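Local coordinates for protein sensory box histidine kinase/response regulator (Burkholderia thailandensis, PDB 3MR0) that probably acts as a two-component sensor kinase, of which this chain is a PAS domain, probably its sensory part, at residues Leu34-Lys39 with Tyr44-Leu49; Ala74-Arg79 with Gly110-Met115; Asp83-Val88 with Thr123-Asp128; Arg87-Thr90 with Asp94-Trp97. All blocks are in the same frame, centred on the assembly; numbering follows the deposited sequence. Where two conformers were deposited one is given.

Contact 1: Leu34-Lys39 with Tyr44-Leu49; sequences LSPHFK and YEDHEL
Lys39 stretches alongside Tyr44-Leu49, its CB passing Tyr44 O at 3.6 Å. With CG set beside the backbone N (chi1 -63°) and the rest of the chain extended, the side chain runs outward, bringing CD to 3.5 Å from both Asp46 O and Leu49 O. CE comes still closer to Leu49 O. The ammonium at the tip has three acceptors here: Lys39 NZ donates to Leu49 O at 2.8 Å, to Asp46 O at 2.9 Å on a lone pair in the carbonyl plane, and to Asp46 OD1 at 2.8 Å in a salt bridge. Asp51, outside the two segments, forms a further salt bridge with the same ammonium, so its N-H groups are shared among four oxygens. Helix 36-41 is one of the short helices that follow the first two strands of the PAS fold, and the loop after it leads to strand 52-53. Ser35 N-caps this helix, its OG accepting from Phe38 N. Nearer the backbone, Tyr44 N donates to Lys39 O at 2.8 Å, the oxygen lying at the edge of the Tyr44 ring, while one water donates to both Pro36 O and Tyr44 O.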
loop_
_atom_site.group_PDB
_atom_site.type_symbol
_atom_site.label_atom_id
_atom_site.label_comp_id
_atom_site.label_asym_id
_atom_site.label_seq_id
_atom_site.Cartn_x
_atom_site.Cartn_y
_atom_site.Cartn_z
ATOM N N LEU A 34 10.964 -1.217 -5.765
ATOM C CA LEU A 34 10.726 -0.923 -4.355
ATOM C C LEU A 34 11.871 -0.094 -3.777
ATOM O O LEU A 34 13.041 -0.433 -3.947
ATOM C CB LEU A 34 10.605 -2.223 -3.538
ATOM C CG LEU A 34 10.032 -3.494 -4.162
ATOM C CD1 LEU A 34 10.187 -4.624 -3.204
ATOM C CD2 LEU A 34 8.582 -3.280 -4.518
ATOM N N SER A 35 11.538 0.986 -3.086
ATOM C CA SER A 35 12.562 1.764 -2.450
ATOM C C SER A 35 13.072 0.988 -1.241
ATOM O O SER A 35 12.385 0.086 -0.727
ATOM C CB SER A 35 12.020 3.120 -2.036
ATOM O OG SER A 35 11.041 2.984 -1.024
ATOM N N PRO A 36 14.292 1.322 -0.773
ATOM C CA PRO A 36 14.776 0.669 0.450
ATOM C C PRO A 36 13.748 0.763 1.573
ATOM O O PRO A 36 13.527 -0.265 2.229
ATOM C CB PRO A 36 16.046 1.458 0.790
ATOM C CG PRO A 36 16.535 1.959 -0.552
ATOM C CD PRO A 36 15.290 2.252 -1.352
ATOM N N HIS A 37 13.127 1.931 1.793
ATOM C CA HIS A 37 12.135 2.021 2.878
ATOM C C HIS A 37 10.840 1.215 2.646
ATOM O O HIS A 37 10.201 0.766 3.605
ATOM C CB HIS A 37 11.819 3.443 3.381
ATOM C CG HIS A 37 11.244 3.437 4.769
ATOM N ND1 HIS A 37 11.986 3.087 5.879
ATOM C CD2 HIS A 37 9.983 3.643 5.220
ATOM C CE1 HIS A 37 11.219 3.119 6.957
ATOM N NE2 HIS A 37 10.000 3.459 6.585
ATOM N N PHE A 38 10.464 1.024 1.388
ATOM C CA PHE A 38 9.379 0.112 1.104
ATOM C C PHE A 38 9.775 -1.256 1.638
ATOM O O PHE A 38 9.016 -1.890 2.360
ATOM C CB PHE A 38 9.108 0.033 -0.394
ATOM C CG PHE A 38 7.922 -0.800 -0.743
ATOM C CD1 PHE A 38 6.787 -0.216 -1.265
ATOM C CD2 PHE A 38 7.932 -2.173 -0.527
ATOM C CE1 PHE A 38 5.682 -0.978 -1.582
ATOM C CE2 PHE A 38 6.821 -2.957 -0.837
ATOM C CZ PHE A 38 5.693 -2.363 -1.364
ATOM N N LYS A 39 10.961 -1.728 1.268
ATOM C CA LYS A 39 11.395 -3.037 1.743
ATOM C C LYS A 39 11.358 -3.096 3.264
ATOM O O LYS A 39 10.952 -4.102 3.865
ATOM C CB LYS A 39 12.792 -3.369 1.238
ATOM C CG LYS A 39 12.900 -3.479 -0.268
ATOM C CD LYS A 39 14.300 -3.918 -0.637
ATOM C CE LYS A 39 14.540 -3.882 -2.122
ATOM N NZ LYS A 39 16.001 -3.758 -2.341
ATOM N N TYR A 44 11.709 -6.060 5.753
ATOM C CA TYR A 44 12.890 -6.623 5.092
ATOM C C TYR A 44 14.023 -5.624 4.938
ATOM O O TYR A 44 13.804 -4.493 4.522
ATOM C CB TYR A 44 12.534 -7.159 3.706
ATOM C CG TYR A 44 11.622 -8.372 3.710
ATOM C CD1 TYR A 44 12.130 -9.658 3.606
ATOM C CD2 TYR A 44 10.242 -8.217 3.810
ATOM C CE1 TYR A 44 11.289 -10.753 3.615
ATOM C CE2 TYR A 44 9.391 -9.306 3.816
ATOM C CZ TYR A 44 9.918 -10.573 3.725
ATOM O OH TYR A 44 9.053 -11.646 3.738
ATOM N N GLU A 45 15.241 -6.048 5.262
ATOM C CA GLU A 45 16.408 -5.219 4.974
ATOM C C GLU A 45 16.613 -5.100 3.466
ATOM O O GLU A 45 16.200 -5.967 2.695
ATOM C CB GLU A 45 17.672 -5.791 5.617
ATOM C CG GLU A 45 17.719 -5.674 7.117
ATOM C CD GLU A 45 17.516 -4.240 7.624
ATOM O OE1 GLU A 45 17.907 -3.273 6.934
ATOM O OE2 GLU A 45 16.971 -4.085 8.738
ATOM N N ASP A 46 17.296 -4.033 3.059
ATOM C CA ASP A 46 17.502 -3.704 1.649
ATOM C C ASP A 46 17.983 -4.914 0.838
ATOM O O ASP A 46 17.533 -5.149 -0.267
ATOM C CB ASP A 46 18.491 -2.528 1.562
ATOM C CG ASP A 46 18.575 -1.912 0.171
ATOM O OD1 ASP A 46 17.697 -2.180 -0.690
ATOM O OD2 ASP A 46 19.530 -1.133 -0.047
ATOM N N HIS A 47 18.885 -5.692 1.413
ATOM C CA HIS A 47 19.473 -6.839 0.728
ATOM C C HIS A 47 18.642 -8.116 0.805
ATOM O O HIS A 47 18.965 -9.100 0.143
ATOM C CB HIS A 47 20.866 -7.137 1.302
ATOM C CG HIS A 47 20.837 -7.890 2.602
ATOM N ND1 HIS A 47 20.937 -7.269 3.826
ATOM C CD2 HIS A 47 20.725 -9.214 2.863
ATOM C CE1 HIS A 47 20.892 -8.177 4.783
ATOM N NE2 HIS A 47 20.761 -9.365 4.226
ATOM N N GLU A 48 17.597 -8.121 1.629
ATOM C CA GLU A 48 16.749 -9.305 1.776
ATOM C C GLU A 48 15.647 -9.414 0.714
ATOM O O GLU A 48 14.796 -10.298 0.778
ATOM C CB GLU A 48 16.136 -9.339 3.166
ATOM C CG GLU A 48 17.157 -9.446 4.251
ATOM C CD GLU A 48 16.546 -9.251 5.606
ATOM O OE1 GLU A 48 15.313 -9.237 5.702
ATOM O OE2 GLU A 48 17.296 -9.100 6.583
ATOM N N LEU A 49 15.673 -8.508 -0.253
ATOM C CA LEU A 49 14.769 -8.529 -1.389
ATOM C C LEU A 49 15.410 -7.645 -2.456
ATOM O O LEU A 49 15.975 -6.599 -2.128
ATOM C CB LEU A 49 13.404 -7.955 -0.998
ATOM C CG LEU A 49 12.520 -8.682 0.016
ATOM C CD1 LEU A 49 11.376 -7.791 0.474
ATOM C CD2 LEU A 49 11.985 -9.961 -0.586
HETATM O O HOH W 1 15.049 -2.068 3.925
#

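Contact 2: Ala74-Arg79 with Gly110-Met115; sequences AHLEHR and GEPYRM
His75 and selenomethionine Met115 meet from opposite directions, one from the helix and one from the strand. The Met115 chain is fully extended, CG opposite the backbone N (chi1 -170°), which carries its methyl CE to 3.4 Å from His75 CD2. The approach to the imidazole is oblique: Met115 SE sits 5.0 Å from the centroid of the His75 ring, 62° off the ring normal. Both ring nitrogens of His75 are engaged outside the contact, ND1 with Asp80 O and NE2 with Ala104 N, and these bonds fix the rotation of the imidazole. The next residue, Leu76, slants across Pro112, its CD2 resting 3.7 Å from Pro112 CG and also near the selenium of Met115. No direct hydrogen bond joins the segments; the touching surfaces are mainly carbon and selenium. The C-terminal end of helix 65-78 thus packs on the start of strand 112-121, Leu76 reaching Trp25 of strand 21-25 and Ala104 of strand 95-106, while His75 and Met115 both touch Tyr82 of strand 82-89.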
loop_
_atom_site.group_PDB
_atom_site.type_symbol
_atom_site.label_atom_id
_atom_site.label_comp_id
_atom_site.label_asym_id
_atom_site.label_seq_id
_atom_site.Cartn_x
_atom_site.Cartn_y
_atom_site.Cartn_z
ATOM N N ALA A 74 -10.881 -0.029 -10.065
ATOM C CA ALA A 74 -11.567 1.238 -10.190
ATOM C C ALA A 74 -10.599 2.324 -10.677
ATOM O O ALA A 74 -10.992 3.240 -11.410
ATOM C CB ALA A 74 -12.204 1.620 -8.862
ATOM N N HIS A 75 -9.337 2.216 -10.267
ATOM C CA HIS A 75 -8.302 3.167 -10.707
ATOM C C HIS A 75 -7.893 2.901 -12.145
ATOM O O HIS A 75 -7.963 3.788 -12.989
ATOM C CB HIS A 75 -7.059 3.141 -9.806
ATOM C CG HIS A 75 -6.019 4.155 -10.189
ATOM N ND1 HIS A 75 -6.206 5.509 -10.025
ATOM C CD2 HIS A 75 -4.796 4.011 -10.752
ATOM C CE1 HIS A 75 -5.138 6.157 -10.456
ATOM N NE2 HIS A 75 -4.268 5.271 -10.905
ATOM N N LEU A 76 -7.463 1.675 -12.422
ATOM C CA LEU A 76 -6.944 1.355 -13.750
ATOM C C LEU A 76 -8.001 1.440 -14.848
ATOM O O LEU A 76 -7.657 1.576 -16.017
ATOM C CB LEU A 76 -6.265 -0.013 -13.781
ATOM C CG LEU A 76 -5.020 -0.120 -12.911
ATOM C CD1 LEU A 76 -4.428 -1.540 -12.978
ATOM C CD2 LEU A 76 -4.003 0.946 -13.304
ATOM N N GLU A 77 -9.275 1.357 -14.479
ATOM C CA GLU A 77 -10.342 1.400 -15.467
ATOM C C GLU A 77 -11.162 2.670 -15.465
ATOM O O GLU A 77 -11.542 3.155 -16.517
ATOM C CB GLU A 77 -11.292 0.226 -15.280
ATOM C CG GLU A 77 -10.725 -1.093 -15.708
ATOM C CD GLU A 77 -11.698 -2.213 -15.446
ATOM O OE1 GLU A 77 -12.880 -1.908 -15.209
ATOM O OE2 GLU A 77 -11.288 -3.389 -15.455
ATOM N N HIS A 78 -11.495 3.193 -14.298
ATOM C CA HIS A 78 -12.396 4.332 -14.270
ATOM C C HIS A 78 -11.620 5.570 -13.927
ATOM O O HIS A 78 -12.148 6.669 -13.928
ATOM C CB HIS A 78 -13.543 4.081 -13.308
ATOM C CG HIS A 78 -14.500 3.046 -13.804
ATOM N ND1 HIS A 78 -14.768 1.881 -13.119
ATOM C CD2 HIS A 78 -15.227 2.981 -14.944
ATOM C CE1 HIS A 78 -15.634 1.155 -13.801
ATOM N NE2 HIS A 78 -15.926 1.799 -14.917
ATOM N N ARG A 79 -10.336 5.359 -13.673
ATOM C CA ARG A 79 -9.432 6.420 -13.264
ATOM C C ARG A 79 -9.640 6.860 -11.819
ATOM O O ARG A 79 -8.854 7.652 -11.302
ATOM C CB ARG A 79 -9.511 7.616 -14.217
ATOM C CG ARG A 79 -8.981 7.341 -15.617
ATOM C CD ARG A 79 -8.795 8.649 -16.311
ATOM N NE ARG A 79 -9.247 9.685 -15.401
ATOM C CZ ARG A 79 -8.786 10.924 -15.383
ATOM N NH1 ARG A 79 -9.259 11.778 -14.491
ATOM N NH2 ARG A 79 -7.849 11.301 -16.245
ATOM N N GLY A 110 -6.145 4.016 -23.607
ATOM C CA GLY A 110 -6.728 3.810 -22.291
ATOM C C GLY A 110 -6.108 2.711 -21.418
ATOM O O GLY A 110 -6.660 2.376 -20.363
ATOM N N GLU A 111 -4.961 2.164 -21.841
ATOM C CA GLU A 111 -4.313 1.049 -21.157
ATOM C C GLU A 111 -3.249 1.576 -20.227
ATOM O O GLU A 111 -2.519 2.488 -20.603
ATOM C CB GLU A 111 -3.601 0.151 -22.156
ATOM C CG GLU A 111 -4.454 -0.605 -23.156
ATOM C CD GLU A 111 -3.583 -1.478 -24.078
ATOM O OE1 GLU A 111 -4.032 -1.792 -25.212
ATOM O OE2 GLU A 111 -2.444 -1.848 -23.666
ATOM N N PRO A 112 -3.137 0.995 -19.015
ATOM C CA PRO A 112 -2.063 1.407 -18.108
ATOM C C PRO A 112 -0.698 0.848 -18.547
ATOM O O PRO A 112 -0.599 -0.333 -18.877
ATOM C CB PRO A 112 -2.487 0.803 -16.747
ATOM C CG PRO A 112 -3.881 0.359 -16.905
ATOM C CD PRO A 112 -4.092 0.083 -18.358
ATOM N N TYR A 113 0.333 1.687 -18.556
ATOM C CA TYR A 113 1.687 1.192 -18.772
ATOM C C TYR A 113 2.567 1.408 -17.569
ATOM O O TYR A 113 3.632 0.826 -17.485
ATOM C CB TYR A 113 2.348 1.841 -19.991
ATOM C CG TYR A 113 2.491 3.356 -19.921
ATOM C CD1 TYR A 113 3.603 3.957 -19.341
ATOM C CD2 TYR A 113 1.527 4.183 -20.477
ATOM C CE1 TYR A 113 3.728 5.332 -19.303
ATOM C CE2 TYR A 113 1.646 5.540 -20.437
ATOM C CZ TYR A 113 2.738 6.109 -19.857
ATOM O OH TYR A 113 2.811 7.476 -19.834
ATOM N N ARG A 114 2.132 2.241 -16.629
ATOM C CA ARG A 114 2.934 2.520 -15.445
ATOM C C ARG A 114 2.016 2.950 -14.326
ATOM O O ARG A 114 0.914 3.368 -14.584
ATOM C CB ARG A 114 3.961 3.630 -15.744
ATOM C CG ARG A 114 5.011 3.858 -14.671
ATOM C CD ARG A 114 5.943 4.971 -15.060
ATOM N NE ARG A 114 7.022 5.138 -14.094
ATOM C CZ ARG A 114 8.005 6.025 -14.219
ATOM N NH1 ARG A 114 8.045 6.830 -15.270
ATOM N NH2 ARG A 114 8.946 6.108 -13.295
HETATM N N MSE A 115 2.478 2.826 -13.085
HETATM C CA MSE A 115 1.776 3.381 -11.915
HETATM C C MSE A 115 2.793 3.634 -10.770
HETATM O O MSE A 115 3.575 2.755 -10.407
HETATM C CB MSE A 115 0.636 2.448 -11.477
HETATM C CG MSE A 115 -0.292 3.055 -10.437
HETATM SE SE MSE A 115 -1.577 1.760 -9.724
HETATM C CE MSE A 115 -2.565 2.908 -8.495
HETATM O O HOH W 2 -7.598 1.212 -18.419
#

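Contact 3: Asp83-Val88 with Thr123-Asp128; sequences DVEYRV and TDRKRD. With SO4 (sulfate ion), chain C.
The helix 123-140 that leaves the PAS domain at its C-terminal end is joined to the edge strand 82-89 by a surface salt bridge between Glu85 and Arg125. Glu85 and Arg125 cross at about a right angle, and the guanidinium offers its edge to the carboxylate, the two planes 33° apart. Arg125 NH2 donates to Glu85 OE2 at 2.9 Å with an N-H...O angle of 165°; the oxygen lies in the guanidinium plane and is met on its syn side, but from out of the carboxylate plane. Arg125 NH1 adds a weak bond to Glu85 OE2 at 3.4 Å. With CG opposite the backbone N, the Arg125 chain bends at chi3 (51°), turning another part of the guanidinium edge to a sulfate ion, probably from the crystallisation liquor. There Arg125 NH2 binds sulfate O3 at 2.9 Å, and Arg125 NE reaches both O3 and O1 at 3.2 Å. One arginine therefore bridges two anions, which would be expected to offset its charge. Lys126 CD lies 3.6 Å from Glu85 OE1, while Lys126 NZ, 4.1 Å from the same OE1, is beyond a salt bridge and makes a cation-pi contact with Trp97 of the next strand. A helix leaving the last strand of the sheet is common in PAS domains of sensor kinases, and here probably leads on to the kinase part.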
loop_
_atom_site.group_PDB
_atom_site.type_symbol
_atom_site.label_atom_id
_atom_site.label_comp_id
_atom_site.label_asym_id
_atom_site.label_seq_id
_atom_site.Cartn_x
_atom_site.Cartn_y
_atom_site.Cartn_z
ATOM N N ASP A 83 -6.255 5.149 -3.209
ATOM C CA ASP A 83 -5.827 5.528 -1.864
ATOM C C ASP A 83 -6.519 4.620 -0.863
ATOM O O ASP A 83 -7.645 4.870 -0.450
ATOM C CB ASP A 83 -6.184 6.994 -1.595
ATOM C CG ASP A 83 -5.638 7.500 -0.281
ATOM O OD1 ASP A 83 -5.499 6.704 0.662
ATOM O OD2 ASP A 83 -5.354 8.709 -0.195
ATOM N N VAL A 84 -5.860 3.544 -0.482
ATOM C CA VAL A 84 -6.531 2.568 0.351
ATOM C C VAL A 84 -5.701 2.288 1.582
ATOM O O VAL A 84 -4.500 2.537 1.589
ATOM C CB VAL A 84 -6.803 1.236 -0.411
ATOM C CG1 VAL A 84 -7.931 1.404 -1.383
ATOM C CG2 VAL A 84 -5.534 0.727 -1.126
ATOM N N GLU A 85 -6.347 1.769 2.616
ATOM C CA GLU A 85 -5.630 1.264 3.754
ATOM C C GLU A 85 -5.922 -0.212 3.884
ATOM O O GLU A 85 -7.059 -0.650 3.731
ATOM C CB GLU A 85 -5.997 2.054 5.011
ATOM C CG GLU A 85 -5.550 3.511 4.897
ATOM C CD GLU A 85 -5.739 4.318 6.172
ATOM O OE1 GLU A 85 -6.557 3.925 7.029
ATOM O OE2 GLU A 85 -5.050 5.354 6.302
ATOM N N TYR A 86 -4.884 -0.996 4.135
ATOM C CA TYR A 86 -5.071 -2.435 4.275
ATOM C C TYR A 86 -3.933 -3.136 5.013
ATOM O O TYR A 86 -2.909 -2.527 5.299
ATOM C CB TYR A 86 -5.315 -3.084 2.911
ATOM C CG TYR A 86 -4.183 -2.973 1.907
ATOM C CD1 TYR A 86 -3.220 -3.982 1.787
ATOM C CD2 TYR A 86 -4.117 -1.896 1.042
ATOM C CE1 TYR A 86 -2.214 -3.901 0.848
ATOM C CE2 TYR A 86 -3.124 -1.802 0.098
ATOM C CZ TYR A 86 -2.176 -2.808 -0.001
ATOM O OH TYR A 86 -1.197 -2.699 -0.966
ATOM N N ARG A 87 -4.129 -4.417 5.319
ATOM C CA ARG A 87 -3.148 -5.185 6.058
ATOM C C ARG A 87 -2.295 -6.011 5.117
ATOM O O ARG A 87 -2.810 -6.636 4.185
ATOM C CB ARG A 87 -3.833 -6.098 7.088
ATOM C CG ARG A 87 -4.374 -5.373 8.316
ATOM C CD ARG A 87 -5.504 -6.144 8.942
ATOM N NE ARG A 87 -6.619 -6.268 8.009
ATOM C CZ ARG A 87 -7.803 -6.797 8.305
ATOM N NH1 ARG A 87 -8.038 -7.258 9.531
ATOM N NH2 ARG A 87 -8.753 -6.860 7.379
ATOM N N VAL A 88 -0.986 -6.000 5.377
ATOM C CA VAL A 88 -0.013 -6.842 4.685
ATOM C C VAL A 88 0.810 -7.665 5.675
ATOM O O VAL A 88 1.134 -7.202 6.772
ATOM C CB VAL A 88 0.964 -6.047 3.784
ATOM C CG1 VAL A 88 0.250 -5.495 2.575
ATOM C CG2 VAL A 88 1.676 -4.962 4.555
ATOM N N THR A 123 -0.121 1.454 11.228
ATOM C CA THR A 123 -0.603 0.453 12.158
ATOM C C THR A 123 -1.100 1.053 13.448
ATOM O O THR A 123 -2.211 0.750 13.867
ATOM C CB THR A 123 0.465 -0.632 12.461
ATOM O OG1 THR A 123 0.894 -1.222 11.232
ATOM C CG2 THR A 123 -0.112 -1.725 13.346
ATOM N N ASP A 124 -0.280 1.896 14.075
ATOM C CA ASP A 124 -0.596 2.466 15.400
ATOM C C ASP A 124 -1.845 3.321 15.431
ATOM O O ASP A 124 -2.589 3.287 16.404
ATOM C CB ASP A 124 0.591 3.247 15.970
ATOM C CG ASP A 124 1.607 2.344 16.611
ATOM O OD1 ASP A 124 1.286 1.153 16.778
ATOM O OD2 ASP A 124 2.716 2.817 16.945
ATOM N N ARG A 125 -2.069 4.108 14.385
ATOM C CA ARG A 125 -3.324 4.829 14.275
ATOM C C ARG A 125 -4.483 3.853 14.183
ATOM O O ARG A 125 -5.499 4.062 14.827
ATOM C CB ARG A 125 -3.367 5.767 13.068
ATOM C CG ARG A 125 -4.797 6.238 12.782
ATOM C CD ARG A 125 -4.843 7.473 11.915
ATOM N NE ARG A 125 -4.038 7.311 10.712
ATOM C CZ ARG A 125 -4.473 6.757 9.590
ATOM N NH1 ARG A 125 -5.718 6.312 9.503
ATOM N NH2 ARG A 125 -3.661 6.646 8.560
ATOM N N LYS A 126 -4.328 2.789 13.389
ATOM C CA LYS A 126 -5.418 1.823 13.191
ATOM C C LYS A 126 -5.728 1.051 14.485
ATOM O O LYS A 126 -6.895 0.691 14.737
ATOM C CB LYS A 126 -5.147 0.888 11.996
ATOM C CG LYS A 126 -5.050 1.584 10.634
ATOM C CD LYS A 126 -6.374 2.103 10.146
ATOM C CE LYS A 126 -7.393 1.022 10.115
ATOM N NZ LYS A 126 -8.701 1.562 9.630
ATOM N N ARG A 127 -4.690 0.824 15.294
ATOM C CA ARG A 127 -4.820 0.205 16.620
ATOM C C ARG A 127 -5.685 1.055 17.538
ATOM O O ARG A 127 -6.579 0.544 18.209
ATOM C CB ARG A 127 -3.434 -0.008 17.273
ATOM C CG ARG A 127 -2.573 -1.129 16.653
ATOM C CD ARG A 127 -1.094 -1.016 17.070
ATOM N NE ARG A 127 -0.329 -2.243 16.781
ATOM C CZ ARG A 127 0.998 -2.306 16.632
ATOM N NH1 ARG A 127 1.746 -1.218 16.731
ATOM N NH2 ARG A 127 1.582 -3.466 16.366
ATOM N N ASP A 128 -5.401 2.353 17.576
ATOM C CA ASP A 128 -6.120 3.282 18.463
ATOM C C ASP A 128 -7.566 3.584 17.991
ATOM O O ASP A 128 -8.491 3.710 18.790
ATOM C CB ASP A 128 -5.286 4.557 18.713
ATOM C CG ASP A 128 -4.056 4.289 19.570
ATOM O OD1 ASP A 128 -4.003 3.246 20.263
ATOM O OD2 ASP A 128 -3.127 5.116 19.558
HETATM S S SO4 C . -0.353 8.227 10.547
HETATM O O1 SO4 C . -1.242 8.557 11.652
HETATM O O2 SO4 C . 0.631 7.230 10.934
HETATM O O3 SO4 C . -1.154 7.699 9.465
HETATM O O4 SO4 C . 0.364 9.399 10.065
#

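Contact 4: Arg87-Thr90 with Asp94-Trp97; sequences RVRT and DFRW
Arg87 lies alongside Trp97, both pointing the same way, with its CG over the indole face, 3.5 Å from the centroid of the Trp97 five-membered ring in a CH-pi contact. A bend at chi3 (-62°) accompanies the lie of its guanidinium, whose plane is only 12° from that of the ring. Farther along the same sheet face, Arg89, in one of its two conformers, crosses Phe95 obliquely. Behind these pairs is an antiparallel ladder, in which Val88 and Arg96 form the hydrogen-bonded pair, each N donating to the other's O (Val88 N to Arg96 O 3.0 Å). Toward the turn, Thr90 N donates to Asp94 O at 2.8 Å, while Thr90 CG2 packs on Arg96 CG at 3.3 Å. Around this shell, Asp64 takes the Arg87 guanidinium, Asp121 that of Arg96, and a His61 ring stacks on Phe95. The hairpin of strands 82-89 and 95-106 thus combines backbone bonds with Arg87 laid on Trp97, where charge and ring face may attract each other while Asp64 holds the guanidinium in position.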
loop_
_atom_site.group_PDB
_atom_site.type_symbol
_atom_site.label_atom_id
_atom_site.label_comp_id
_atom_site.label_asym_id
_atom_site.label_seq_id
_atom_site.Cartn_x
_atom_site.Cartn_y
_atom_site.Cartn_z
ATOM N N ARG A 87 -4.129 -4.417 5.319
ATOM C CA ARG A 87 -3.148 -5.185 6.058
ATOM C C ARG A 87 -2.295 -6.011 5.117
ATOM O O ARG A 87 -2.810 -6.636 4.185
ATOM C CB ARG A 87 -3.833 -6.098 7.088
ATOM C CG ARG A 87 -4.374 -5.373 8.316
ATOM C CD ARG A 87 -5.504 -6.144 8.942
ATOM N NE ARG A 87 -6.619 -6.268 8.009
ATOM C CZ ARG A 87 -7.803 -6.797 8.305
ATOM N NH1 ARG A 87 -8.038 -7.258 9.531
ATOM N NH2 ARG A 87 -8.753 -6.860 7.379
ATOM N N VAL A 88 -0.986 -6.000 5.377
ATOM C CA VAL A 88 -0.013 -6.842 4.685
ATOM C C VAL A 88 0.810 -7.665 5.675
ATOM O O VAL A 88 1.134 -7.202 6.772
ATOM C CB VAL A 88 0.964 -6.047 3.784
ATOM C CG1 VAL A 88 0.250 -5.495 2.575
ATOM C CG2 VAL A 88 1.676 -4.962 4.555
ATOM N N ARG A 89 1.124 -8.896 5.280
ATOM C CA ARG A 89 1.946 -9.789 6.081
ATOM C C ARG A 89 3.420 -9.422 5.891
ATOM O O ARG A 89 3.960 -9.474 4.778
ATOM C CB ARG A 89 1.685 -11.254 5.688
ATOM C CG ARG A 89 2.207 -12.275 6.685
ATOM C CD ARG A 89 1.896 -13.704 6.258
ATOM N NE ARG A 89 0.532 -14.137 6.581
ATOM C CZ ARG A 89 0.186 -14.782 7.696
ATOM N NH1 ARG A 89 1.103 -15.057 8.614
ATOM N NH2 ARG A 89 -1.076 -15.149 7.895
ATOM N N THR A 90 4.061 -9.028 6.982
ATOM C CA THR A 90 5.467 -8.637 6.956
ATOM C C THR A 90 6.400 -9.870 6.941
ATOM O O THR A 90 5.950 -11.013 7.059
ATOM C CB THR A 90 5.779 -7.706 8.133
ATOM O OG1 THR A 90 5.499 -8.378 9.358
ATOM C CG2 THR A 90 4.899 -6.472 8.064
ATOM N N ASP A 94 3.967 -11.298 10.557
ATOM C CA ASP A 94 3.083 -10.412 11.348
ATOM C C ASP A 94 2.445 -9.312 10.484
ATOM O O ASP A 94 3.094 -8.731 9.606
ATOM C CB ASP A 94 3.845 -9.769 12.518
ATOM C CG ASP A 94 3.366 -10.262 13.888
ATOM O OD1 ASP A 94 2.511 -11.168 13.966
ATOM O OD2 ASP A 94 3.858 -9.737 14.903
ATOM N N PHE A 95 1.174 -9.020 10.737
ATOM C CA PHE A 95 0.467 -8.064 9.903
ATOM C C PHE A 95 0.667 -6.645 10.367
ATOM O O PHE A 95 0.676 -6.372 11.559
ATOM C CB PHE A 95 -1.021 -8.413 9.821
ATOM C CG PHE A 95 -1.298 -9.609 8.961
ATOM C CD1 PHE A 95 -1.387 -10.876 9.517
ATOM C CD2 PHE A 95 -1.432 -9.469 7.595
ATOM C CE1 PHE A 95 -1.619 -11.999 8.713
ATOM C CE2 PHE A 95 -1.667 -10.556 6.794
ATOM C CZ PHE A 95 -1.757 -11.839 7.351
ATOM N N ARG A 96 0.844 -5.741 9.412
ATOM C CA ARG A 96 0.807 -4.314 9.691
ATOM C C ARG A 96 -0.215 -3.649 8.765
ATOM O O ARG A 96 -0.536 -4.176 7.702
ATOM C CB ARG A 96 2.188 -3.677 9.467
ATOM C CG ARG A 96 3.360 -4.380 10.162
ATOM C CD ARG A 96 3.435 -4.138 11.693
ATOM N NE ARG A 96 3.727 -2.742 12.042
ATOM C CZ ARG A 96 3.974 -2.288 13.272
ATOM N NH1 ARG A 96 4.211 -0.989 13.451
ATOM N NH2 ARG A 96 3.996 -3.121 14.315
ATOM N N TRP A 97 -0.724 -2.489 9.152
ATOM C CA TRP A 97 -1.559 -1.716 8.255
ATOM C C TRP A 97 -0.680 -0.749 7.487
ATOM O O TRP A 97 0.218 -0.139 8.051
ATOM C CB TRP A 97 -2.599 -0.900 9.014
ATOM C CG TRP A 97 -3.715 -1.696 9.588
ATOM C CD1 TRP A 97 -3.721 -2.369 10.777
ATOM C CD2 TRP A 97 -5.008 -1.875 9.016
ATOM N NE1 TRP A 97 -4.939 -2.976 10.969
ATOM C CE2 TRP A 97 -5.750 -2.684 9.898
ATOM C CE3 TRP A 97 -5.611 -1.448 7.829
ATOM C CZ2 TRP A 97 -7.071 -3.057 9.637
ATOM C CZ3 TRP A 97 -6.930 -1.831 7.576
ATOM C CH2 TRP A 97 -7.639 -2.614 8.478
#

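In the fold
All four contacts belong to a single PAS domain built on one antiparallel sheet. Contact 1 closes first along the chain, on the short helix after strand 32-34, and its centre is about 15 Å from that of contact 4. Contacts 2 and 3 interleave, helix 65-78 leading to strand 82-89 and strand 112-121 to helix 123-140. Contact 4 is nested inside the loop closed by contact 2, on the opposite side of the chain's centre, about 26 Å away between centres. Contacts 3 and 4 share Arg87 and Val88 and touch directly, Thr123 OG1 approaching Trp97 N at 2.9 Å in a probable hydrogen bond. Helix 123-140 is thereby coupled to the hairpin, a route by which changes in the sheet could reach the kinase parts beyond.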